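Local coordinates for small nuclear ribonucleoprotein homolog (Pyrobaculum aerophilum, PDB 1M5Q), which assembles as a 14-mer of Sm-like subunits that carry an extra C-terminal domain and, like its Sm and Lsm relatives, probably binds RNA, at residues T92-V95 against V101-S104; Q77-K80 against M85-Y88; R67-R72 against E123-R128; I106-V111 against R117-F122; K80-M85 against V95-K100. All coordinates share one frame; numbering follows the deposited sequence.

Interaction 1 of 5, residues T92-V95 against V101-S104; sequences TNVV and VRVS. With ACY (acetic acid), chain B.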
# COMPACT_ATOMS: atom_id res chain seq x y z
N THR H 92 -5.66 -41.32 21.14
CA THR H 92 -5.98 -40.01 20.53
C THR H 92 -6.49 -38.97 21.52
O THR H 92 -6.87 -37.85 21.14
CB THR H 92 -7.05 -40.16 19.42
OG1 THR H 92 -8.07 -41.07 19.89
CG2 THR H 92 -6.41 -40.66 18.12
N ASN H 93 -6.49 -39.35 22.81
CA ASN H 93 -6.93 -38.46 23.89
C ASN H 93 -8.40 -38.15 23.71
O ASN H 93 -8.82 -37.01 23.89
CB ASN H 93 -6.12 -37.16 23.86
CG ASN H 93 -6.42 -36.24 25.06
OD1 ASN H 93 -6.52 -36.71 26.19
ND2 ASN H 93 -6.52 -34.91 24.80
N VAL H 94 -9.18 -39.18 23.37
CA VAL H 94 -10.61 -39.06 23.13
C VAL H 94 -11.37 -39.93 24.16
O VAL H 94 -10.82 -40.91 24.72
CB VAL H 94 -10.92 -39.53 21.65
CG1 VAL H 94 -12.42 -39.83 21.42
CG2 VAL H 94 -10.43 -38.44 20.67
N VAL H 95 -12.61 -39.54 24.43
CA VAL H 95 -13.42 -40.28 25.39
C VAL H 95 -14.64 -40.85 24.66
O VAL H 95 -15.36 -40.10 23.99
CB VAL H 95 -13.90 -39.36 26.56
CG1 VAL H 95 -14.93 -40.13 27.47
CG2 VAL H 95 -12.70 -38.97 27.44
N VAL H 101 -21.35 -42.24 20.95
CA VAL H 101 -21.00 -40.87 21.34
C VAL H 101 -19.48 -40.83 21.53
O VAL H 101 -18.89 -41.73 22.12
CB VAL H 101 -21.78 -40.41 22.64
CG1 VAL H 101 -21.26 -39.02 23.14
CG2 VAL H 101 -23.24 -40.28 22.31
N ARG H 102 -18.86 -39.80 20.99
CA ARG H 102 -17.40 -39.66 21.02
C ARG H 102 -17.10 -38.22 21.34
O ARG H 102 -17.73 -37.35 20.81
CB ARG H 102 -16.84 -40.05 19.63
CG ARG H 102 -15.37 -39.73 19.40
CD ARG H 102 -14.97 -40.19 17.99
NE ARG H 102 -13.53 -40.08 17.83
CZ ARG H 102 -12.90 -38.94 17.52
NH1 ARG H 102 -13.58 -37.79 17.33
NH2 ARG H 102 -11.57 -38.95 17.39
N VAL H 103 -16.17 -37.97 22.23
CA VAL H 103 -15.82 -36.62 22.65
C VAL H 103 -14.29 -36.39 22.55
O VAL H 103 -13.51 -37.14 23.12
CB VAL H 103 -16.19 -36.35 24.17
CG1 VAL H 103 -16.05 -34.88 24.44
CG2 VAL H 103 -17.64 -36.84 24.52
N SER H 104 -13.89 -35.35 21.83
CA SER H 104 -12.49 -34.98 21.64
C SER H 104 -12.36 -33.66 22.39
O SER H 104 -13.37 -33.14 22.89
CB SER H 104 -12.21 -34.76 20.14
OG SER H 104 -12.82 -33.55 19.71
C ACY B . -11.09 -42.18 18.66
O ACY B . -10.25 -41.16 18.51
OXT ACY B . -12.10 -42.50 17.88
CH3 ACY B . -10.77 -43.02 19.86
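Val95 and Val103 form an antiparallel hydrogen-bonded pair in the beta hairpin of strands 94-97 and 101-104, the two central strands of the four-stranded sheet in the C-terminal domain. Val95 N gives to Val103 O at 2.9 Å, nearly straight at 173°, and Val103 N returns the bond to Val95 O at the same length. Their side chains lie side by side on one face, CB to CB 4.5 Å, under Phe74 and Met71 of helix 71-81 and Phe122 of helix 113-127. Just before the pair, Asn93 and Val94 make a G1 bulge against strand 86-89.

The other face carries Arg102. With CG anti to the backbone N (chi1 170°) and the chain extended as far as NE, the arginine runs across Val94 at about a right angle, and Val94 CG1 and CG2 lie against one face of the guanidinium. The edge of the group holds an acetate, probably from the crystallisation liquor: NE reaches its OXT and NH2 its O, each at 2.8 Å. In a neighbouring subunit, Arg102 and Thr92 receive the carboxylate of Glu123 from this chain, so the acetate probably mimics that subunit contact. NH2 also bonds Ile81 O of another subunit. Replacing Arg102 by an alanine would probably leave a carboxylate here without its two N-H donors and strip the Val94 methyls of their cover. Acetate O has a second donor, Thr92 OG1 in the loop before strand 94-97, at 2.6 Å.

Interaction 2 of 5, residues Q77-K80 against M85-Y88; sequences QAEK and MVKY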
# COMPACT_ATOMS: atom_id res chain seq x y z
N GLN H 77 -15.48 -37.56 35.21
CA GLN H 77 -16.78 -37.00 35.53
C GLN H 77 -17.90 -37.62 34.68
O GLN H 77 -19.04 -37.77 35.14
CB GLN H 77 -16.73 -35.48 35.37
CG GLN H 77 -15.89 -34.80 36.45
CD GLN H 77 -16.06 -33.28 36.46
OE1 GLN H 77 -17.11 -32.76 36.03
NE2 GLN H 77 -15.05 -32.56 36.96
N ALA H 78 -17.59 -38.01 33.46
CA ALA H 78 -18.63 -38.63 32.66
C ALA H 78 -19.02 -40.01 33.25
O ALA H 78 -20.12 -40.48 33.04
CB ALA H 78 -18.18 -38.79 31.23
N GLU H 79 -18.10 -40.65 33.98
CA GLU H 79 -18.35 -41.96 34.57
C GLU H 79 -19.40 -41.90 35.69
O GLU H 79 -20.03 -42.90 35.97
CB GLU H 79 -17.05 -42.56 35.10
CG GLU H 79 -17.16 -43.91 35.85
CD GLU H 79 -17.42 -45.09 34.92
OE1 GLU H 79 -16.81 -45.11 33.82
OE2 GLU H 79 -18.21 -45.99 35.29
N LYS H 80 -19.61 -40.73 36.28
CA LYS H 80 -20.62 -40.57 37.35
C LYS H 80 -22.01 -40.37 36.76
O LYS H 80 -23.02 -40.51 37.44
CB LYS H 80 -20.30 -39.35 38.23
CG LYS H 80 -18.90 -39.44 38.79
CD LYS H 80 -18.50 -38.20 39.59
CE LYS H 80 -16.99 -38.16 39.71
NZ LYS H 80 -16.40 -39.55 39.85
N MSE H 85 -20.20 -46.84 31.01
CA MSE H 85 -20.27 -46.65 29.56
C MSE H 85 -19.12 -45.80 28.99
O MSE H 85 -19.05 -45.57 27.75
CB MSE H 85 -21.58 -45.95 29.17
CG MSE H 85 -22.86 -46.62 29.56
SE MSE H 85 -24.29 -45.34 29.36
CE MSE H 85 -24.26 -44.92 27.43
N VAL H 86 -18.22 -45.37 29.87
CA VAL H 86 -17.13 -44.49 29.48
C VAL H 86 -15.75 -45.13 29.31
O VAL H 86 -15.30 -45.91 30.15
CB VAL H 86 -17.05 -43.35 30.49
CG1 VAL H 86 -15.94 -42.41 30.12
CG2 VAL H 86 -18.43 -42.62 30.59
N LYS H 87 -15.07 -44.82 28.21
CA LYS H 87 -13.72 -45.34 27.98
C LYS H 87 -12.80 -44.18 27.57
O LYS H 87 -13.10 -43.45 26.64
CB LYS H 87 -13.71 -46.39 26.85
CG LYS H 87 -14.53 -47.64 27.07
CD LYS H 87 -14.27 -48.67 25.98
CE LYS H 87 -12.80 -48.64 25.49
NZ LYS H 87 -11.75 -48.88 26.55
N TYR H 88 -11.70 -43.99 28.27
CA TYR H 88 -10.80 -42.93 27.89
C TYR H 88 -9.85 -43.66 26.93
O TYR H 88 -9.43 -44.77 27.22
CB TYR H 88 -10.02 -42.36 29.09
CG TYR H 88 -8.87 -41.49 28.65
CD1 TYR H 88 -9.09 -40.23 28.06
CD2 TYR H 88 -7.55 -41.94 28.76
CE1 TYR H 88 -8.02 -39.43 27.58
CE2 TYR H 88 -6.48 -41.16 28.29
CZ TYR H 88 -6.71 -39.91 27.71
OH TYR H 88 -5.65 -39.15 27.25
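Glu79 leaves its helix with CG anti to the backbone N (chi1 176°) and then folds over at chi2 (74°), which lays its carboxylate alongside Val86. Val86 in turn has CG1 anti to its own N, and this puts CG2 beside the backbone N, where it faces Ala78. Together they close the helix-turn-strand unit in which the end of helix 71-81 turns back into edge strand 86-89 of the C-terminal sheet. The backbones come close, Glu79 CA and Val86 CA being 5.8 Å apart.

Val86 is the residue that does the packing. Its CG2 meets the methyl of Ala78, 3.9 Å from CB, and also lies 3.7 Å from Ala78 O, so one methyl covers both the side chain and the carbonyl of a single helix residue. The small side chain of Ala78 is consistent with so close an approach, and it also touches Leu121 of helix 113-127. Val86 continues the apolar layer onto Ala75 and Val95.

The Glu79 and Val86 side chains slide past each other in opposite directions. The touch is one of van der Waals contact, while the polar end of the glutamate works elsewhere: OE2 accepts from Gly84 N in the turn between helix and strand, tying the side chain back to its own connection. The second carboxylate oxygen, OE1, rests 3.8 Å from Val86 CB.

Interaction 3 of 5, residues R67-R72 against E123-R128; sequences RRIDMR and EEFLKR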
# COMPACT_ATOMS: atom_id res chain seq x y z
N ARG H 67 -7.23 -22.94 28.23
CA ARG H 67 -6.56 -24.21 28.04
C ARG H 67 -7.64 -25.17 27.56
O ARG H 67 -8.80 -24.94 27.85
CB ARG H 67 -6.00 -24.71 29.37
CG ARG H 67 -4.73 -25.50 29.21
CD ARG H 67 -4.37 -26.17 30.52
NE ARG H 67 -4.30 -25.20 31.61
CZ ARG H 67 -4.11 -25.55 32.88
NH1 ARG H 67 -3.98 -26.85 33.20
NH2 ARG H 67 -4.06 -24.62 33.83
N ARG H 68 -7.27 -26.23 26.85
CA ARG H 68 -8.24 -27.23 26.40
C ARG H 68 -8.64 -28.13 27.61
O ARG H 68 -7.90 -28.27 28.55
CB ARG H 68 -7.64 -28.14 25.32
CG ARG H 68 -7.49 -27.53 23.90
CD ARG H 68 -8.79 -26.94 23.37
NE ARG H 68 -8.68 -26.51 21.98
CZ ARG H 68 -9.71 -26.07 21.24
NH1 ARG H 68 -10.95 -25.99 21.77
NH2 ARG H 68 -9.53 -25.76 19.97
N ILE H 69 -9.83 -28.73 27.54
CA ILE H 69 -10.32 -29.63 28.58
C ILE H 69 -9.43 -30.86 28.81
O ILE H 69 -9.02 -31.55 27.86
CB ILE H 69 -11.75 -30.13 28.18
CG1 ILE H 69 -12.75 -28.97 28.39
CG2 ILE H 69 -12.18 -31.32 29.04
CD1 ILE H 69 -14.13 -29.23 27.74
N ASP H 70 -9.15 -31.15 30.09
CA ASP H 70 -8.40 -32.34 30.49
C ASP H 70 -9.38 -33.52 30.20
O ASP H 70 -10.39 -33.70 30.90
CB ASP H 70 -8.10 -32.28 31.99
CG ASP H 70 -7.37 -33.54 32.51
OD1 ASP H 70 -7.29 -34.57 31.79
OD2 ASP H 70 -6.86 -33.49 33.65
N MSE H 71 -9.09 -34.32 29.18
CA MSE H 71 -10.01 -35.38 28.82
C MSE H 71 -10.11 -36.51 29.83
O MSE H 71 -11.16 -37.16 29.91
CB MSE H 71 -9.68 -35.94 27.43
CG MSE H 71 -9.82 -34.89 26.34
SE MSE H 71 -11.52 -33.97 26.40
CE MSE H 71 -12.57 -35.36 25.63
N ARG H 72 -9.03 -36.77 30.56
CA ARG H 72 -9.05 -37.82 31.58
C ARG H 72 -9.99 -37.36 32.67
O ARG H 72 -10.76 -38.14 33.18
CB ARG H 72 -7.64 -38.08 32.17
CG ARG H 72 -6.76 -38.94 31.29
CD ARG H 72 -5.55 -39.45 32.08
NE ARG H 72 -4.29 -39.05 31.45
CZ ARG H 72 -3.63 -39.81 30.59
NH1 ARG H 72 -4.10 -41.01 30.28
NH2 ARG H 72 -2.52 -39.35 30.02
N GLU H 123 -19.60 -28.31 28.31
CA GLU H 123 -19.82 -26.88 28.56
C GLU H 123 -19.62 -26.53 30.01
O GLU H 123 -19.19 -25.43 30.33
CB GLU H 123 -21.22 -26.46 28.10
CG GLU H 123 -21.34 -26.43 26.59
CD GLU H 123 -22.77 -26.73 26.13
OE1 GLU H 123 -23.72 -26.53 26.94
OE2 GLU H 123 -22.94 -27.17 24.97
N GLU H 124 -19.87 -27.47 30.91
CA GLU H 124 -19.65 -27.15 32.32
C GLU H 124 -18.14 -26.96 32.55
O GLU H 124 -17.72 -26.06 33.30
CB GLU H 124 -20.25 -28.25 33.19
CG GLU H 124 -20.92 -27.72 34.42
CD GLU H 124 -21.79 -26.49 34.16
OE1 GLU H 124 -22.77 -26.55 33.37
OE2 GLU H 124 -21.49 -25.44 34.78
N PHE H 125 -17.31 -27.77 31.88
CA PHE H 125 -15.85 -27.58 31.98
C PHE H 125 -15.47 -26.22 31.37
O PHE H 125 -14.67 -25.48 31.95
CB PHE H 125 -15.05 -28.65 31.22
CG PHE H 125 -14.90 -29.95 31.95
CD1 PHE H 125 -15.93 -30.85 32.02
CD2 PHE H 125 -13.69 -30.26 32.58
CE1 PHE H 125 -15.77 -32.09 32.72
CE2 PHE H 125 -13.51 -31.48 33.27
CZ PHE H 125 -14.57 -32.39 33.33
N LEU H 126 -16.02 -25.88 30.20
CA LEU H 126 -15.70 -24.60 29.56
C LEU H 126 -16.11 -23.40 30.41
O LEU H 126 -15.50 -22.35 30.31
CB LEU H 126 -16.37 -24.46 28.19
CG LEU H 126 -16.07 -25.57 27.19
CD1 LEU H 126 -16.75 -25.25 25.87
CD2 LEU H 126 -14.58 -25.72 27.01
N LYS H 127 -17.15 -23.54 31.22
CA LYS H 127 -17.57 -22.43 32.05
C LYS H 127 -16.68 -22.25 33.29
O LYS H 127 -16.67 -21.16 33.88
CB LYS H 127 -19.03 -22.60 32.47
CG LYS H 127 -20.01 -22.44 31.33
CD LYS H 127 -21.47 -22.35 31.81
CE LYS H 127 -22.03 -23.64 32.34
NZ LYS H 127 -23.41 -23.47 32.93
N ARG H 128 -15.92 -23.28 33.68
CA ARG H 128 -15.05 -23.20 34.87
C ARG H 128 -13.88 -22.25 34.65
O ARG H 128 -13.77 -21.26 35.43
CB ARG H 128 -14.50 -24.59 35.26
CG ARG H 128 -15.60 -25.63 35.57
CD ARG H 128 -15.09 -27.08 35.88
NE ARG H 128 -16.24 -28.00 35.89
CZ ARG H 128 -16.20 -29.32 36.08
NH1 ARG H 128 -15.05 -29.94 36.28
NH2 ARG H 128 -17.34 -30.01 36.02
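Ile69 and Phe125 bring the backbones to 6.8 Å between their CA atoms, where the extended linker from the Sm-like sheet passes the last turns of helix 113-127 just before helix 71-81 begins. The CB of Ile69 is directed toward helix 113-127. Ile69 CD1 settles between two neighbouring residues, 3.6 Å from Phe125 CB and 3.6 Å from Leu126 CD2, while CG1 lies 3.7 Å from the same Phe125 CB. The other branch, CG2, is anti to the backbone N and meets the ring obliquely, 4.0 Å from Phe125 CD2. One face of that ring is partly overlain near its rim by Arg128 NH1.

With Ile69 cut back to an alanine, CD1, CG1 and CG2 go, and a gap is likely to open beside Phe125 CB and Leu126 CD2.

Asp70 takes the N-cap position of helix 71-81, its OD1 accepting a weak 3.1 Å bond from Arg72 N. Lys127 forms a salt bridge with Asp99 of a neighbouring subunit and a weak one with Glu124. With only carbon meeting across the interface, the domain linker is held here by apolar packing at a partly open surface, while charge serves helix ends and the subunit contact.

Interaction 4 of 5, residues I106-V111 against R117-F122; sequences IGVEGV and RAKRLF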
# COMPACT_ATOMS: atom_id res chain seq x y z
N ILE H 106 -12.23 -30.88 21.28
CA ILE H 106 -12.94 -29.77 20.63
C ILE H 106 -14.43 -30.03 20.34
O ILE H 106 -15.09 -29.26 19.63
CB ILE H 106 -12.26 -29.33 19.31
CG1 ILE H 106 -12.49 -30.38 18.21
CG2 ILE H 106 -10.77 -29.09 19.55
CD1 ILE H 106 -11.72 -30.05 16.91
N GLY H 107 -14.97 -31.13 20.85
CA GLY H 107 -16.38 -31.33 20.60
C GLY H 107 -16.92 -32.72 20.83
O GLY H 107 -16.18 -33.68 21.08
N VAL H 108 -18.23 -32.84 20.70
CA VAL H 108 -18.93 -34.08 20.93
C VAL H 108 -19.55 -34.52 19.61
O VAL H 108 -20.19 -33.73 18.94
CB VAL H 108 -20.08 -33.86 21.96
CG1 VAL H 108 -21.03 -35.02 21.94
CG2 VAL H 108 -19.51 -33.62 23.37
N GLU H 109 -19.33 -35.77 19.22
CA GLU H 109 -19.97 -36.30 18.04
C GLU H 109 -21.03 -37.27 18.56
O GLU H 109 -20.80 -37.97 19.55
CB GLU H 109 -18.98 -37.07 17.15
CG GLU H 109 -18.16 -36.22 16.21
CD GLU H 109 -17.33 -37.05 15.20
OE1 GLU H 109 -16.55 -37.97 15.58
OE2 GLU H 109 -17.50 -36.77 14.00
N GLY H 110 -22.19 -37.31 17.90
CA GLY H 110 -23.25 -38.22 18.28
C GLY H 110 -24.54 -37.45 18.36
O GLY H 110 -24.50 -36.24 18.46
N VAL H 111 -25.67 -38.16 18.36
CA VAL H 111 -26.99 -37.57 18.45
C VAL H 111 -27.77 -38.28 19.56
O VAL H 111 -27.50 -39.44 19.88
CB VAL H 111 -27.76 -37.76 17.13
CG1 VAL H 111 -29.12 -37.07 17.23
CG2 VAL H 111 -26.98 -37.18 15.98
N ARG H 117 -26.37 -34.86 26.73
CA ARG H 117 -25.84 -34.75 28.10
C ARG H 117 -24.31 -34.51 28.13
O ARG H 117 -23.80 -33.73 28.95
CB ARG H 117 -26.19 -36.00 28.91
CG ARG H 117 -25.69 -35.95 30.36
CD ARG H 117 -26.30 -34.74 31.05
NE ARG H 117 -26.24 -34.87 32.49
CZ ARG H 117 -25.33 -34.29 33.26
NH1 ARG H 117 -24.38 -33.52 32.71
NH2 ARG H 117 -25.38 -34.47 34.58
N ALA H 118 -23.58 -35.19 27.26
CA ALA H 118 -22.13 -35.04 27.22
C ALA H 118 -21.81 -33.58 26.81
O ALA H 118 -20.87 -32.98 27.33
CB ALA H 118 -21.51 -36.08 26.22
N LYS H 119 -22.61 -33.01 25.93
CA LYS H 119 -22.40 -31.62 25.51
C LYS H 119 -22.56 -30.70 26.71
O LYS H 119 -21.78 -29.76 26.90
CB LYS H 119 -23.40 -31.25 24.41
CG LYS H 119 -22.97 -31.73 23.02
CD LYS H 119 -24.03 -31.41 22.00
CE LYS H 119 -23.66 -31.97 20.64
NZ LYS H 119 -24.84 -31.86 19.72
N ARG H 120 -23.54 -30.97 27.57
CA ARG H 120 -23.68 -30.13 28.77
C ARG H 120 -22.52 -30.34 29.73
O ARG H 120 -22.09 -29.38 30.36
CB ARG H 120 -25.00 -30.39 29.50
CG ARG H 120 -26.15 -29.59 29.01
CD ARG H 120 -26.73 -30.19 27.78
NE ARG H 120 -28.02 -29.64 27.36
CZ ARG H 120 -28.54 -29.90 26.16
NH1 ARG H 120 -27.84 -30.69 25.34
NH2 ARG H 120 -29.72 -29.40 25.79
N LEU H 121 -21.98 -31.55 29.84
CA LEU H 121 -20.83 -31.72 30.78
C LEU H 121 -19.62 -30.94 30.22
O LEU H 121 -18.87 -30.30 30.95
CB LEU H 121 -20.41 -33.17 30.85
CG LEU H 121 -19.92 -33.82 32.15
CD1 LEU H 121 -18.86 -34.86 31.78
CD2 LEU H 121 -19.42 -32.83 33.17
N PHE H 122 -19.44 -31.04 28.91
CA PHE H 122 -18.36 -30.37 28.18
C PHE H 122 -18.41 -28.87 28.46
O PHE H 122 -17.40 -28.24 28.84
CB PHE H 122 -18.51 -30.62 26.66
CG PHE H 122 -17.27 -30.30 25.87
CD1 PHE H 122 -16.38 -31.31 25.52
CD2 PHE H 122 -17.01 -29.01 25.44
CE1 PHE H 122 -15.25 -31.04 24.72
CE2 PHE H 122 -15.90 -28.72 24.66
CZ PHE H 122 -15.01 -29.74 24.30
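Val108 and Lys119 make the close part of this contact. Val108 CB comes within 3.7 Å of Lys119 CG, and both valine methyls lie 4.0 Å from that same carbon, so the root of the lysine is fitted against the whole branched end of the valine. Phe122 comes equally near at the other end: its CZ stands 3.7 Å from Gly107 N, meeting the backbone obliquely. Phe122 CG lies anti to its N (chi1 -164°), which sends the ring from the helix toward the start of the strand and also against Val103. At the backbone angles of Gly107 a CB would run into the preceding carbonyl O.

Elsewhere the fit is slacker. Val108 CG2 is 4.3 Å from Ala118 CB and 4.4 Å from Phe122 CD1. Beyond CG the partly exposed lysine is fully extended, carrying its ammonium to a long, weak ion pair with Glu116 on the looser outer side, where Thr92 of a neighbouring subunit packs on it.

Strand 107-109 and helix segment 117-122 run antiparallel at 173°, their axes 8.6 Å apart at closest approach. This is the layering of a two-layer alpha+beta sandwich, with helix 113-127 covering an edge strand of the antiparallel sheet.

Interaction 5 of 5, residues K80-M85 against V95-K100; sequences KIFPGM and VLIGDK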
# COMPACT_ATOMS: atom_id res chain seq x y z
N LYS H 80 -19.61 -40.73 36.28
CA LYS H 80 -20.62 -40.57 37.35
C LYS H 80 -22.01 -40.37 36.76
O LYS H 80 -23.02 -40.51 37.44
CB LYS H 80 -20.30 -39.35 38.23
CG LYS H 80 -18.90 -39.44 38.79
CD LYS H 80 -18.50 -38.20 39.59
CE LYS H 80 -16.99 -38.16 39.71
NZ LYS H 80 -16.40 -39.55 39.85
N ILE H 81 -22.05 -40.05 35.49
CA ILE H 81 -23.29 -39.78 34.82
C ILE H 81 -23.69 -40.95 33.95
O ILE H 81 -24.87 -41.22 33.80
CB ILE H 81 -23.14 -38.52 33.93
CG1 ILE H 81 -22.74 -37.36 34.81
CG2 ILE H 81 -24.41 -38.22 33.15
CD1 ILE H 81 -22.51 -36.10 34.06
N PHE H 82 -22.71 -41.63 33.36
CA PHE H 82 -22.95 -42.76 32.45
C PHE H 82 -22.14 -43.95 32.99
O PHE H 82 -21.18 -44.41 32.36
CB PHE H 82 -22.48 -42.40 31.01
CG PHE H 82 -23.04 -41.09 30.47
CD1 PHE H 82 -22.22 -39.96 30.37
CD2 PHE H 82 -24.36 -41.01 30.00
CE1 PHE H 82 -22.69 -38.76 29.79
CE2 PHE H 82 -24.85 -39.82 29.41
CZ PHE H 82 -24.00 -38.70 29.31
N PRO H 83 -22.48 -44.42 34.20
CA PRO H 83 -21.79 -45.55 34.83
C PRO H 83 -21.51 -46.70 33.87
O PRO H 83 -22.41 -47.17 33.18
CB PRO H 83 -22.77 -45.98 35.93
CG PRO H 83 -23.45 -44.76 36.28
CD PRO H 83 -23.63 -43.97 35.00
N GLY H 84 -20.25 -47.14 33.86
CA GLY H 84 -19.81 -48.22 33.02
C GLY H 84 -19.86 -48.03 31.50
O GLY H 84 -19.57 -48.98 30.77
N MSE H 85 -20.20 -46.84 31.01
CA MSE H 85 -20.27 -46.65 29.56
C MSE H 85 -19.12 -45.80 28.99
O MSE H 85 -19.05 -45.57 27.75
CB MSE H 85 -21.58 -45.95 29.17
CG MSE H 85 -22.86 -46.62 29.56
SE MSE H 85 -24.29 -45.34 29.36
CE MSE H 85 -24.26 -44.92 27.43
N VAL H 95 -12.61 -39.54 24.43
CA VAL H 95 -13.42 -40.28 25.39
C VAL H 95 -14.64 -40.85 24.66
O VAL H 95 -15.36 -40.10 23.99
CB VAL H 95 -13.90 -39.36 26.56
CG1 VAL H 95 -14.93 -40.13 27.47
CG2 VAL H 95 -12.70 -38.97 27.44
N LEU H 96 -14.84 -42.16 24.76
CA LEU H 96 -16.03 -42.79 24.14
C LEU H 96 -17.10 -43.03 25.23
O LEU H 96 -16.78 -43.41 26.35
CB LEU H 96 -15.64 -44.12 23.47
CG LEU H 96 -14.53 -44.02 22.41
CD1 LEU H 96 -14.10 -45.41 21.99
CD2 LEU H 96 -14.99 -43.22 21.19
N ILE H 97 -18.37 -42.79 24.91
CA ILE H 97 -19.47 -42.97 25.87
C ILE H 97 -20.46 -43.88 25.16
O ILE H 97 -21.11 -43.48 24.17
CB ILE H 97 -20.10 -41.61 26.24
CG1 ILE H 97 -19.02 -40.72 26.90
CG2 ILE H 97 -21.29 -41.80 27.18
CD1 ILE H 97 -19.46 -39.31 27.22
N GLY H 98 -20.57 -45.13 25.61
CA GLY H 98 -21.46 -46.04 24.90
C GLY H 98 -20.85 -46.28 23.51
O GLY H 98 -19.65 -46.08 23.31
N ASP H 99 -21.64 -46.67 22.54
CA ASP H 99 -21.03 -46.93 21.25
C ASP H 99 -21.42 -45.98 20.13
O ASP H 99 -21.12 -46.24 18.96
CB ASP H 99 -21.27 -48.39 20.85
CG ASP H 99 -22.67 -48.64 20.31
OD1 ASP H 99 -23.63 -48.06 20.85
OD2 ASP H 99 -22.79 -49.44 19.34
N LYS H 100 -22.07 -44.88 20.47
CA LYS H 100 -22.43 -43.89 19.46
C LYS H 100 -22.08 -42.45 19.86
O LYS H 100 -22.50 -41.52 19.19
CB LYS H 100 -23.91 -43.97 19.13
CG LYS H 100 -24.33 -45.32 18.55
CD LYS H 100 -25.73 -45.24 17.96
CE LYS H 100 -25.73 -44.57 16.58
NZ LYS H 100 -25.14 -45.42 15.48
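Met85 O receives the Gly98 N-H at 2.7 Å in a nearly straight bond (167°), the donor standing somewhat out of the carbonyl plane. The same oxygen is approached by the CA of Ile97 at 3.2 Å, a CA-H...O contact, so one carbonyl holds two successive residues where strand 94-97 ends. In the side chain of Met85, a selenomethionine, the bend at chi3 (61°) brings CE to 3.9 Å from Gly98 CA. Gly98 itself has a positive phi, which favours glycine.

Next to this polar link sits a CH-pi contact. Ile97 CG2 lies over one face of the Phe82 ring, 4.0 Å from its centroid and 21° off the normal, and Ile97 CD1 continues toward the rim at CE1. Ile81 CG2 covers the opposite face, so the ring is sandwiched between two isoleucine methyls.

A type II turn from Phe82 to Met85 sets the two groups at their distance, closed by Met85 N giving to Phe82 O at 2.9 Å. Farther out, Val114 and Arg117 of helix 113-127 pack on the ring.

The contact thus pairs a single short backbone bond, which fixes the turn against the strand end, with an aromatic face filled by aliphatic carbon, so that polar and apolar holds lie side by side.

All five contacts belong to, or lead into, the C-terminal domain. Interaction 1 is the most buried, its strands sealed by backbone bonds mid-sheet, with helices 71-81 and 113-127 on one face. Interactions 2, 4 and 5 are partly buried and lie around it: 2 and 5 share the turn after helix 71-81 and sit together at one end of strands 86-89 and 94-97, while 4 lays helix 113-127 on the far edge strand. Interaction 3 lies nearest the surface and nearest the Sm-like sheet. Backbone hydrogen bonds carry 1 and help 5; 2, 3 and 4 rest mainly on van der Waals packing. Charged groups of 1, 3 and 4 serve neighbouring subunits.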